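Local coordinates for serine protease p27 (Human astrovirus 1, PDB 2W5E), which is a trypsin-like serine endopeptidase of the chymotrypsin (PA) clan that probably cleaves the viral polyprotein into functional products, at residues D17-K22 / G40-V45; F26-D31 / L81-N86; P62-A67 / I154-D159; V94-N99 / S127-C132. All coordinates share one frame; numbering follows the deposited sequence.

Contact 1. Residues D17-K22 / G40-V45; sequences DTPEGK and GNNTFV
This is a partly buried contact at one end of the N-terminal beta-barrel, between the hairpin turn of 17-22 and the loop 40-45. That loop leads from the short helix 36-39 into strand 44-49. Residues Thr-18 to Gly-21 form a type I turn joining strands 13-18 and 21-28. Two backbone bonds pair Thr-18 with Gly-21 across its base. Thr-18 also starts an ST turn: Glu-20 N donates to Thr-18 OG1 at 3.3 Å, a bent bond of 136°. Thr-18 has OG1 in the crowded position between backbone N and carbonyl carbon (chi1 70°). This leaves CG2 beside the backbone N, where it lies 3.8 Å from Val-45 CG1. The two side chains run side by side and are buried. The six-stranded barrel of the chymotrypsin-like fold closes here, as Asp-17 pairs with Asn-46 through the backbone. Asn-42 reaches from the loop to the turn. Its amide crosses Thr-18 obliquely and meets the Pro-19 ring tip to tip. Glu-20 bends at chi2 and brings its carboxylate nearly coplanar with that amide, 18° apart. A water accepts from Asn-41 N at 2.9 Å and gives a weak bond to Glu-20 OE1. On the far side of the hairpin, Lys-22 NZ bridges to Asp-17 OD1 at 2.8 Å, from above the carboxylate plane.

Contact 2. Residues F26-D31 / L81-N86; sequences FFSGND and LKLSKN
Leu-81 is joined to the end of strand 21-28 by two direct hydrogen bonds and one apolar touch. Leu-81 N donates to Phe-27 O at 2.8 Å. The bond is nearly straight (168°) and lies in the carbonyl plane. Ser-28 holds OG anti to its backbone N (chi1 -175°). This places the hydroxyl 2.9 Å from Leu-81 O, to which it donates nearly along the C=O axis. A water donates to the same carbonyl and accepts from Gly-29 N, so two donors grip Leu-81 O. Gly-29 lies in the type II' turn Ser-28 to Asp-31, where it has positive phi. Phe-26 takes the crowded rotamer, with CG between backbone N and carbonyl carbon (chi1 64°). Leu-81 CG lies beside its own N. The two side chains cross at about a right angle, with Leu-81 CD1 3.8 Å from Phe-26 CD2. Leu-83 CD1 approaches Ser-28 OG at 4.1 Å. The segment 81-86 belongs to the linker between the two barrels of this chymotrypsin-like protease. Phe-26 and Leu-81 both pack on Val-138 of strand 138-146 and on Pro-130 of strand 130-132, while Phe-27 meets Tyr-49 edge-to-face.

Contact 3. Residues P62-A67 / I154-D159; sequences PEKDIA and IIDPTD
A lysine-centred salt-bridge network carries most of this contact. It joins the loop holding the catalytic Asp-65 to the chain that follows strand 149-154. Lys-64 is extended beyond CG and crosses Asp-159 at about a right angle. Its NZ bonds to Asp-159 OD2 at 2.7 Å, on the syn lone pair. A longer salt bridge, 3.5 Å, runs from Lys-64 NZ to Asp-156 OD2. The ammonium also donates to Ile-154 O at 2.8 Å, from above the carbonyl plane.

The second segment holds its own acids in place. Asp-159 OD2 accepts from Asp-156 N at 2.9 Å, so two donors grip this oxygen. Asp-156 has CG in the crowded position (chi1 68°). Its OD1 takes Thr-158 OG1 at 2.6 Å on the syn lone pair and Thr-158 N on the anti one, the latter making an Asx turn. The surrounding bonds and positive charge would favour ionised carboxylates.

The apolar part is smaller. Ile-66 CD1 meets Ile-155 CB at 4.1 Å, the two side chains crossing at about a right angle. Besides this, the Pro-62 ring touches the backbone carbonyl Asp-159 O by van der Waals contact.

Asp-65, one member of the charge relay system, sits between Lys-64 and Ile-66 at the centre of an inverse gamma turn. Its backbone bonds to Ala-36, and its carbonyl accepts from Gln-143 of the C-terminal barrel. Ile-66 packs on Val-33 of strand 31-35, and both Pro-62 and Ile-155 rest on Phe-68 of strand 66-70.

Contact 4. Residues V94-N99 / S127-C132; sequences VMAYVN and SGAPVC
Residues 94-98 of strand 91-98 run antiparallel to strand 130-132, at 159°, and help close the C-terminal barrel. The tight part is fully buried. Val-94 and Val-131 form a non-hydrogen-bonded pair and point the same way, with Val-94 CG2 4.0 Å from Val-131 CG1. Both valines have CG1 anti to the backbone N. Ala-96 CB lies 3.6 Å from Ala-129 CB. Met-95 bends at chi3 (-70°) and crosses Pro-130 at about a right angle, its CE 4.0 Å from Pro-130 CG. The same methyl comes near Cys-132 SG. Polar pairing is thin: Met-95 N gives a weak bond to Pro-130 O at 3.4 Å. Met-95 O is buried without a partner, and faces Pro-130 CD at 3.2 Å and Ala-129 CB.

The end at Tyr-97 and Ser-127 is looser. The segments separate beyond the Ala-96/Ala-129 pair, so these two residues do not meet the opposite segment. Tyr-97 is partly exposed and stacks edge-to-face on His-2 of a neighbouring subunit. Ser-127 is the catalytic serine, and its OG bonds to His-37 NE2. The valines pack on Tyr-118 of strand 115-119, Ala-129 on His-142 of strand 138-146, and Pro-130 on Leu-13 of strand 13-18.

How the contacts relate
Contacts 2 and 4 are buried, contacts 1 and 3 partly buried. Contact 1 lies within the N-terminal barrel, contact 4 within the C-terminal one. Contact 2 ties strand 21-28 to the linker, and contact 3 ties the Asp-65 loop to the chain after the last strand. Contacts 1 and 2 share strand 21-28, but their centres are 23 Å apart. Contact 2 touches contact 4 through Leu-81 CD1 and Met-95 CE, 4.1 Å apart, and contact 3 where Leu-83 CD2 lies 3.5 Å from Asp-156 C. Contact 4 is mainly apolar, contact 2 mixes hydrogen bonds with one apolar touch, contact 3 relies on charge, and contact 1 on packing and a water. Contacts 3 and 4 each carry a catalytic residue.

Contact 1. Residues D17-K22 / G40-V45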
# COMPACT_ATOMS: atom_id res chain seq x y z
N ASP A 17 18.78 19.52 -16.32
CA ASP A 17 19.11 20.89 -16.70
C ASP A 17 20.59 20.99 -17.10
O ASP A 17 21.47 20.56 -16.36
CB ASP A 17 18.77 21.85 -15.55
CG ASP A 17 19.30 23.26 -15.78
OD1 ASP A 17 18.76 23.97 -16.65
OD2 ASP A 17 20.24 23.67 -15.06
N THR A 18 20.83 21.55 -18.29
CA THR A 18 22.18 21.82 -18.80
C THR A 18 22.21 23.24 -19.40
O THR A 18 21.15 23.86 -19.56
CB THR A 18 22.62 20.81 -19.89
OG1 THR A 18 21.86 21.03 -21.09
CG2 THR A 18 22.47 19.36 -19.43
N PRO A 19 23.41 23.76 -19.74
CA PRO A 19 23.47 25.07 -20.39
C PRO A 19 22.76 25.12 -21.75
O PRO A 19 22.37 26.20 -22.20
CB PRO A 19 24.98 25.32 -20.57
CG PRO A 19 25.64 24.43 -19.56
CD PRO A 19 24.77 23.21 -19.51
N GLU A 20 22.58 23.96 -22.39
CA GLU A 20 21.92 23.90 -23.70
C GLU A 20 20.40 23.84 -23.62
O GLU A 20 19.72 24.05 -24.63
CB GLU A 20 22.46 22.72 -24.53
CG GLU A 20 23.89 22.88 -25.01
CD GLU A 20 24.91 22.60 -23.92
OE1 GLU A 20 24.75 21.59 -23.21
OE2 GLU A 20 25.86 23.39 -23.76
N GLY A 21 19.87 23.53 -22.44
CA GLY A 21 18.42 23.44 -22.25
C GLY A 21 18.01 22.39 -21.24
O GLY A 21 18.80 21.99 -20.38
N LYS A 22 16.76 21.94 -21.34
CA LYS A 22 16.18 21.01 -20.36
C LYS A 22 15.55 19.79 -21.01
O LYS A 22 15.04 19.85 -22.13
CB LYS A 22 15.15 21.72 -19.48
CG LYS A 22 15.74 22.77 -18.54
CD LYS A 22 14.64 23.59 -17.88
CE LYS A 22 15.20 24.82 -17.18
NZ LYS A 22 16.06 24.46 -16.02
N GLY A 40 24.15 15.78 -23.62
CA GLY A 40 25.11 16.43 -24.52
C GLY A 40 26.54 16.15 -24.11
O GLY A 40 26.90 15.00 -23.86
N ASN A 41 27.34 17.21 -24.02
CA ASN A 41 28.75 17.10 -23.62
C ASN A 41 28.99 17.58 -22.19
O ASN A 41 30.05 18.13 -21.86
CB ASN A 41 29.65 17.86 -24.61
CG ASN A 41 29.52 17.34 -26.03
OD1 ASN A 41 29.69 16.15 -26.29
ND2 ASN A 41 29.22 18.24 -26.95
N ASN A 42 27.99 17.37 -21.33
CA ASN A 42 28.07 17.72 -19.92
C ASN A 42 28.22 16.46 -19.07
O ASN A 42 27.24 15.74 -18.87
CB ASN A 42 26.82 18.48 -19.50
CG ASN A 42 26.54 19.70 -20.38
OD1 ASN A 42 25.73 19.64 -21.31
ND2 ASN A 42 27.20 20.80 -20.08
N THR A 43 29.42 16.21 -18.61
CA THR A 43 29.72 15.16 -17.67
C THR A 43 28.96 15.27 -16.35
O THR A 43 28.54 14.32 -15.80
CB THR A 43 31.18 15.15 -17.37
OG1 THR A 43 31.93 14.85 -18.54
CG2 THR A 43 31.50 14.07 -16.42
N PHE A 44 28.80 16.48 -15.90
CA PHE A 44 27.96 16.82 -14.76
C PHE A 44 26.73 17.59 -15.22
O PHE A 44 26.83 18.59 -15.95
CB PHE A 44 28.73 17.64 -13.72
CG PHE A 44 29.79 16.87 -12.99
CD1 PHE A 44 29.47 16.09 -11.88
CD2 PHE A 44 31.12 16.92 -13.41
CE1 PHE A 44 30.45 15.38 -11.20
CE2 PHE A 44 32.12 16.21 -12.74
CZ PHE A 44 31.78 15.43 -11.63
N VAL A 45 25.56 17.13 -14.79
CA VAL A 45 24.29 17.79 -15.10
C VAL A 45 23.57 18.20 -13.82
O VAL A 45 23.87 17.68 -12.74
CB VAL A 45 23.37 16.90 -16.00
CG1 VAL A 45 24.05 16.59 -17.34
CG2 VAL A 45 22.96 15.61 -15.27
O HOH W 1 26.47 19.85 -24.84

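Contact 2. Residues F26-D31 / L81-N86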
# COMPACT_ATOMS: atom_id res chain seq x y z
N PHE A 26 14.32 9.84 -15.88
CA PHE A 26 13.54 8.96 -15.03
C PHE A 26 14.41 8.00 -14.22
O PHE A 26 15.46 7.56 -14.67
CB PHE A 26 12.46 8.20 -15.83
CG PHE A 26 13.01 7.27 -16.87
CD1 PHE A 26 13.28 7.72 -18.16
CD2 PHE A 26 13.24 5.93 -16.57
CE1 PHE A 26 13.76 6.85 -19.13
CE2 PHE A 26 13.73 5.05 -17.53
CZ PHE A 26 14.00 5.51 -18.81
N PHE A 27 13.93 7.68 -13.02
CA PHE A 27 14.65 6.84 -12.09
C PHE A 27 14.41 5.37 -12.42
O PHE A 27 13.27 4.94 -12.63
CB PHE A 27 14.23 7.15 -10.64
CG PHE A 27 14.45 8.59 -10.24
CD1 PHE A 27 15.68 9.00 -9.73
CD2 PHE A 27 13.43 9.52 -10.36
CE1 PHE A 27 15.89 10.34 -9.35
CE2 PHE A 27 13.63 10.85 -9.99
CZ PHE A 27 14.86 11.26 -9.48
N SER A 28 15.51 4.63 -12.49
CA SER A 28 15.48 3.19 -12.71
C SER A 28 16.72 2.58 -12.06
O SER A 28 17.85 2.98 -12.34
CB SER A 28 15.45 2.86 -14.20
OG SER A 28 15.30 1.47 -14.42
N GLY A 29 16.49 1.61 -11.17
CA GLY A 29 17.55 1.09 -10.32
C GLY A 29 18.20 2.22 -9.53
O GLY A 29 17.50 3.01 -8.89
N ASN A 30 19.52 2.29 -9.61
CA ASN A 30 20.28 3.37 -8.97
C ASN A 30 20.62 4.50 -9.96
O ASN A 30 21.46 5.35 -9.67
CB ASN A 30 21.55 2.81 -8.32
CG ASN A 30 22.24 3.81 -7.41
OD1 ASN A 30 21.61 4.43 -6.54
ND2 ASN A 30 23.55 3.99 -7.60
N ASP A 31 19.96 4.50 -11.11
CA ASP A 31 20.26 5.46 -12.17
C ASP A 31 19.15 6.47 -12.42
O ASP A 31 18.01 6.29 -11.99
CB ASP A 31 20.54 4.72 -13.47
CG ASP A 31 21.88 4.01 -13.47
OD1 ASP A 31 22.87 4.58 -12.96
OD2 ASP A 31 21.94 2.89 -14.01
N LEU A 81 11.10 3.18 -12.17
CA LEU A 81 10.52 2.40 -13.24
C LEU A 81 11.31 1.13 -13.50
O LEU A 81 12.54 1.14 -13.52
CB LEU A 81 10.42 3.25 -14.52
CG LEU A 81 9.60 4.55 -14.46
CD1 LEU A 81 9.61 5.26 -15.80
CD2 LEU A 81 8.16 4.30 -13.99
N LYS A 82 10.59 0.04 -13.69
CA LYS A 82 11.21 -1.23 -14.05
C LYS A 82 11.05 -1.50 -15.54
O LYS A 82 10.15 -0.95 -16.18
CB LYS A 82 10.63 -2.38 -13.21
CG LYS A 82 11.14 -2.38 -11.77
CD LYS A 82 10.59 -3.54 -10.94
CE LYS A 82 9.28 -3.19 -10.25
NZ LYS A 82 8.91 -4.19 -9.19
N LEU A 83 11.94 -2.31 -16.10
CA LEU A 83 11.83 -2.70 -17.50
C LEU A 83 10.90 -3.89 -17.66
O LEU A 83 10.69 -4.66 -16.72
CB LEU A 83 13.21 -3.01 -18.09
CG LEU A 83 13.93 -1.82 -18.73
CD1 LEU A 83 14.46 -0.85 -17.69
CD2 LEU A 83 15.05 -2.32 -19.60
N SER A 84 10.32 -4.03 -18.85
CA SER A 84 9.37 -5.11 -19.10
C SER A 84 10.05 -6.44 -19.40
O SER A 84 11.05 -6.49 -20.12
CB SER A 84 8.41 -4.76 -20.23
OG SER A 84 7.52 -5.84 -20.46
N LYS A 85 9.48 -7.50 -18.84
CA LYS A 85 9.94 -8.86 -19.09
C LYS A 85 9.35 -9.37 -20.40
O LYS A 85 10.08 -9.92 -21.25
CB LYS A 85 9.54 -9.80 -17.94
CG LYS A 85 9.72 -9.21 -16.54
CD LYS A 85 9.60 -10.30 -15.47
CE LYS A 85 9.52 -9.70 -14.06
NZ LYS A 85 8.15 -9.18 -13.75
N ASN A 86 8.04 -9.19 -20.57
CA ASN A 86 7.32 -9.60 -21.78
C ASN A 86 6.65 -8.39 -22.44
O ASN A 86 5.46 -8.15 -22.23
CB ASN A 86 6.28 -10.67 -21.45
CG ASN A 86 6.83 -11.79 -20.58
OD1 ASN A 86 7.75 -12.51 -20.98
ND2 ASN A 86 6.27 -11.94 -19.38
O HOH W 2 13.81 0.25 -10.96

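Contact 3. Residues P62-A67 / I154-D159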
# COMPACT_ATOMS: atom_id res chain seq x y z
N PRO A 62 26.13 4.42 -23.76
CA PRO A 62 26.23 3.30 -24.71
C PRO A 62 26.10 3.75 -26.17
O PRO A 62 25.96 4.94 -26.44
CB PRO A 62 25.05 2.40 -24.31
CG PRO A 62 24.06 3.33 -23.71
CD PRO A 62 24.87 4.38 -22.99
N GLU A 63 26.16 2.79 -27.08
CA GLU A 63 25.99 3.05 -28.51
C GLU A 63 24.61 3.63 -28.81
O GLU A 63 24.49 4.54 -29.63
CB GLU A 63 26.22 1.76 -29.32
CG GLU A 63 26.36 1.97 -30.83
CD GLU A 63 26.84 0.73 -31.56
OE1 GLU A 63 27.82 0.10 -31.09
OE2 GLU A 63 26.25 0.38 -32.61
N LYS A 64 23.58 3.10 -28.14
CA LYS A 64 22.23 3.66 -28.22
C LYS A 64 22.21 5.10 -27.71
O LYS A 64 22.98 5.46 -26.82
CB LYS A 64 21.24 2.82 -27.40
CG LYS A 64 20.70 1.61 -28.13
CD LYS A 64 19.66 0.89 -27.28
CE LYS A 64 19.24 -0.42 -27.94
NZ LYS A 64 18.42 -1.25 -27.03
N ASP A 65 21.32 5.91 -28.28
CA ASP A 65 21.20 7.32 -27.94
C ASP A 65 20.52 7.52 -26.58
O ASP A 65 19.54 8.26 -26.46
CB ASP A 65 20.47 8.08 -29.05
CG ASP A 65 21.30 8.19 -30.34
OD1 ASP A 65 22.55 8.19 -30.27
OD2 ASP A 65 20.70 8.28 -31.43
N ILE A 66 21.06 6.86 -25.56
CA ILE A 66 20.55 6.91 -24.20
C ILE A 66 21.72 7.24 -23.26
O ILE A 66 22.87 6.90 -23.55
CB ILE A 66 19.86 5.56 -23.81
CG1 ILE A 66 18.57 5.38 -24.61
CG2 ILE A 66 19.55 5.49 -22.32
CD1 ILE A 66 18.03 3.95 -24.60
N ALA A 67 21.42 7.92 -22.16
CA ALA A 67 22.43 8.26 -21.15
C ALA A 67 22.03 7.76 -19.77
O ALA A 67 20.87 7.84 -19.37
CB ALA A 67 22.65 9.77 -21.13
N ILE A 154 14.13 1.83 -28.22
CA ILE A 154 13.86 0.72 -27.30
C ILE A 154 15.05 0.44 -26.38
O ILE A 154 16.21 0.45 -26.81
CB ILE A 154 13.42 -0.57 -28.07
CG1 ILE A 154 11.94 -0.48 -28.44
CG2 ILE A 154 13.62 -1.83 -27.24
CD1 ILE A 154 11.68 -0.11 -29.88
N ILE A 155 14.75 0.22 -25.10
CA ILE A 155 15.76 -0.05 -24.08
C ILE A 155 15.61 -1.48 -23.56
O ILE A 155 14.49 -2.00 -23.45
CB ILE A 155 15.70 0.99 -22.93
CG1 ILE A 155 16.93 0.88 -22.01
CG2 ILE A 155 14.38 0.90 -22.15
CD1 ILE A 155 17.03 1.97 -20.94
N ASP A 156 16.73 -2.12 -23.25
CA ASP A 156 16.73 -3.43 -22.58
C ASP A 156 17.81 -3.49 -21.49
O ASP A 156 18.68 -2.62 -21.44
CB ASP A 156 16.81 -4.58 -23.60
CG ASP A 156 18.14 -4.66 -24.31
OD1 ASP A 156 19.14 -5.01 -23.66
OD2 ASP A 156 18.18 -4.41 -25.54
N PRO A 157 17.74 -4.48 -20.58
CA PRO A 157 18.67 -4.55 -19.44
C PRO A 157 20.16 -4.57 -19.79
O PRO A 157 20.99 -4.19 -18.95
CB PRO A 157 18.27 -5.85 -18.73
CG PRO A 157 16.84 -6.04 -19.09
CD PRO A 157 16.76 -5.59 -20.52
N THR A 158 20.51 -4.99 -21.01
CA THR A 158 21.92 -5.06 -21.42
C THR A 158 22.49 -3.70 -21.80
O THR A 158 23.70 -3.55 -21.96
CB THR A 158 22.15 -6.06 -22.59
OG1 THR A 158 21.67 -5.49 -23.82
CG2 THR A 158 21.45 -7.40 -22.33
N ASP A 159 21.61 -2.70 -21.93
CA ASP A 159 22.01 -1.34 -22.27
C ASP A 159 22.61 -0.58 -21.09
O ASP A 159 23.34 0.39 -21.28
CB ASP A 159 20.83 -0.55 -22.83
CG ASP A 159 20.40 -1.03 -24.20
OD1 ASP A 159 21.28 -1.40 -25.02
OD2 ASP A 159 19.18 -1.04 -24.47

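Contact 4. Residues V94-N99 / S127-C132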
# COMPACT_ATOMS: atom_id res chain seq x y z
N VAL A 94 3.14 7.52 -22.36
CA VAL A 94 4.33 8.39 -22.37
C VAL A 94 4.18 9.48 -21.32
O VAL A 94 3.17 10.17 -21.29
CB VAL A 94 4.58 9.02 -23.78
CG1 VAL A 94 5.95 9.70 -23.83
CG2 VAL A 94 4.47 7.97 -24.87
N MET A 95 5.19 9.61 -20.45
CA MET A 95 5.19 10.61 -19.38
C MET A 95 6.39 11.52 -19.54
O MET A 95 7.53 11.04 -19.60
CB MET A 95 5.32 9.97 -18.00
CG MET A 95 4.36 8.85 -17.65
SD MET A 95 4.65 8.37 -15.93
CE MET A 95 6.25 7.58 -15.99
N ALA A 96 6.15 12.83 -19.58
CA ALA A 96 7.20 13.81 -19.82
C ALA A 96 6.97 15.10 -19.04
O ALA A 96 5.83 15.44 -18.70
CB ALA A 96 7.29 14.12 -21.31
N TYR A 97 8.07 15.80 -18.76
CA TYR A 97 7.98 17.19 -18.32
C TYR A 97 8.15 18.09 -19.53
O TYR A 97 9.17 18.05 -20.21
CB TYR A 97 9.02 17.52 -17.24
CG TYR A 97 8.57 17.21 -15.83
CD1 TYR A 97 7.56 17.95 -15.22
CD2 TYR A 97 9.15 16.17 -15.11
CE1 TYR A 97 7.14 17.67 -13.93
CE2 TYR A 97 8.74 15.88 -13.81
CZ TYR A 97 7.73 16.63 -13.23
OH TYR A 97 7.34 16.35 -11.95
N VAL A 98 7.11 18.86 -19.81
CA VAL A 98 7.11 19.78 -20.95
C VAL A 98 7.02 21.17 -20.36
O VAL A 98 5.99 21.56 -19.81
CB VAL A 98 5.92 19.50 -21.89
CG1 VAL A 98 5.91 20.49 -23.05
CG2 VAL A 98 5.96 18.06 -22.41
N ASN A 99 8.12 21.91 -20.46
CA ASN A 99 8.28 23.17 -19.74
C ASN A 99 8.02 22.94 -18.25
O ASN A 99 8.64 22.05 -17.67
CB ASN A 99 7.41 24.27 -20.37
CG ASN A 99 7.82 24.58 -21.81
OD1 ASN A 99 9.01 24.59 -22.14
ND2 ASN A 99 6.83 24.83 -22.67
N SER A 127 12.13 15.15 -24.99
CA SER A 127 13.37 14.38 -25.02
C SER A 127 13.68 13.74 -23.66
O SER A 127 13.62 14.42 -22.63
CB SER A 127 14.56 15.24 -25.47
OG SER A 127 14.33 15.83 -26.74
N GLY A 128 13.99 12.45 -23.68
CA GLY A 128 14.34 11.70 -22.48
C GLY A 128 13.17 10.98 -21.80
O GLY A 128 13.38 10.09 -20.98
N ALA A 129 11.95 11.37 -22.15
CA ALA A 129 10.73 10.82 -21.54
C ALA A 129 10.65 9.29 -21.64
O ALA A 129 10.90 8.72 -22.71
CB ALA A 129 9.50 11.43 -22.16
N PRO A 130 10.29 8.62 -20.53
CA PRO A 130 10.10 7.18 -20.59
C PRO A 130 8.84 6.85 -21.40
O PRO A 130 7.80 7.50 -21.24
CB PRO A 130 9.93 6.78 -19.12
CG PRO A 130 9.38 8.01 -18.46
CD PRO A 130 10.03 9.16 -19.18
N VAL A 131 8.95 5.86 -22.27
CA VAL A 131 7.80 5.32 -22.99
C VAL A 131 7.50 3.97 -22.35
O VAL A 131 8.30 3.05 -22.47
CB VAL A 131 8.07 5.19 -24.51
CG1 VAL A 131 6.81 4.72 -25.23
CG2 VAL A 131 8.53 6.54 -25.09
N CYS A 132 6.36 3.87 -21.67
CA CYS A 132 6.01 2.68 -20.89
C CYS A 132 4.95 1.81 -21.56
O CYS A 132 4.23 2.28 -22.42
CB CYS A 132 5.51 3.10 -19.50
SG CYS A 132 6.73 3.99 -18.52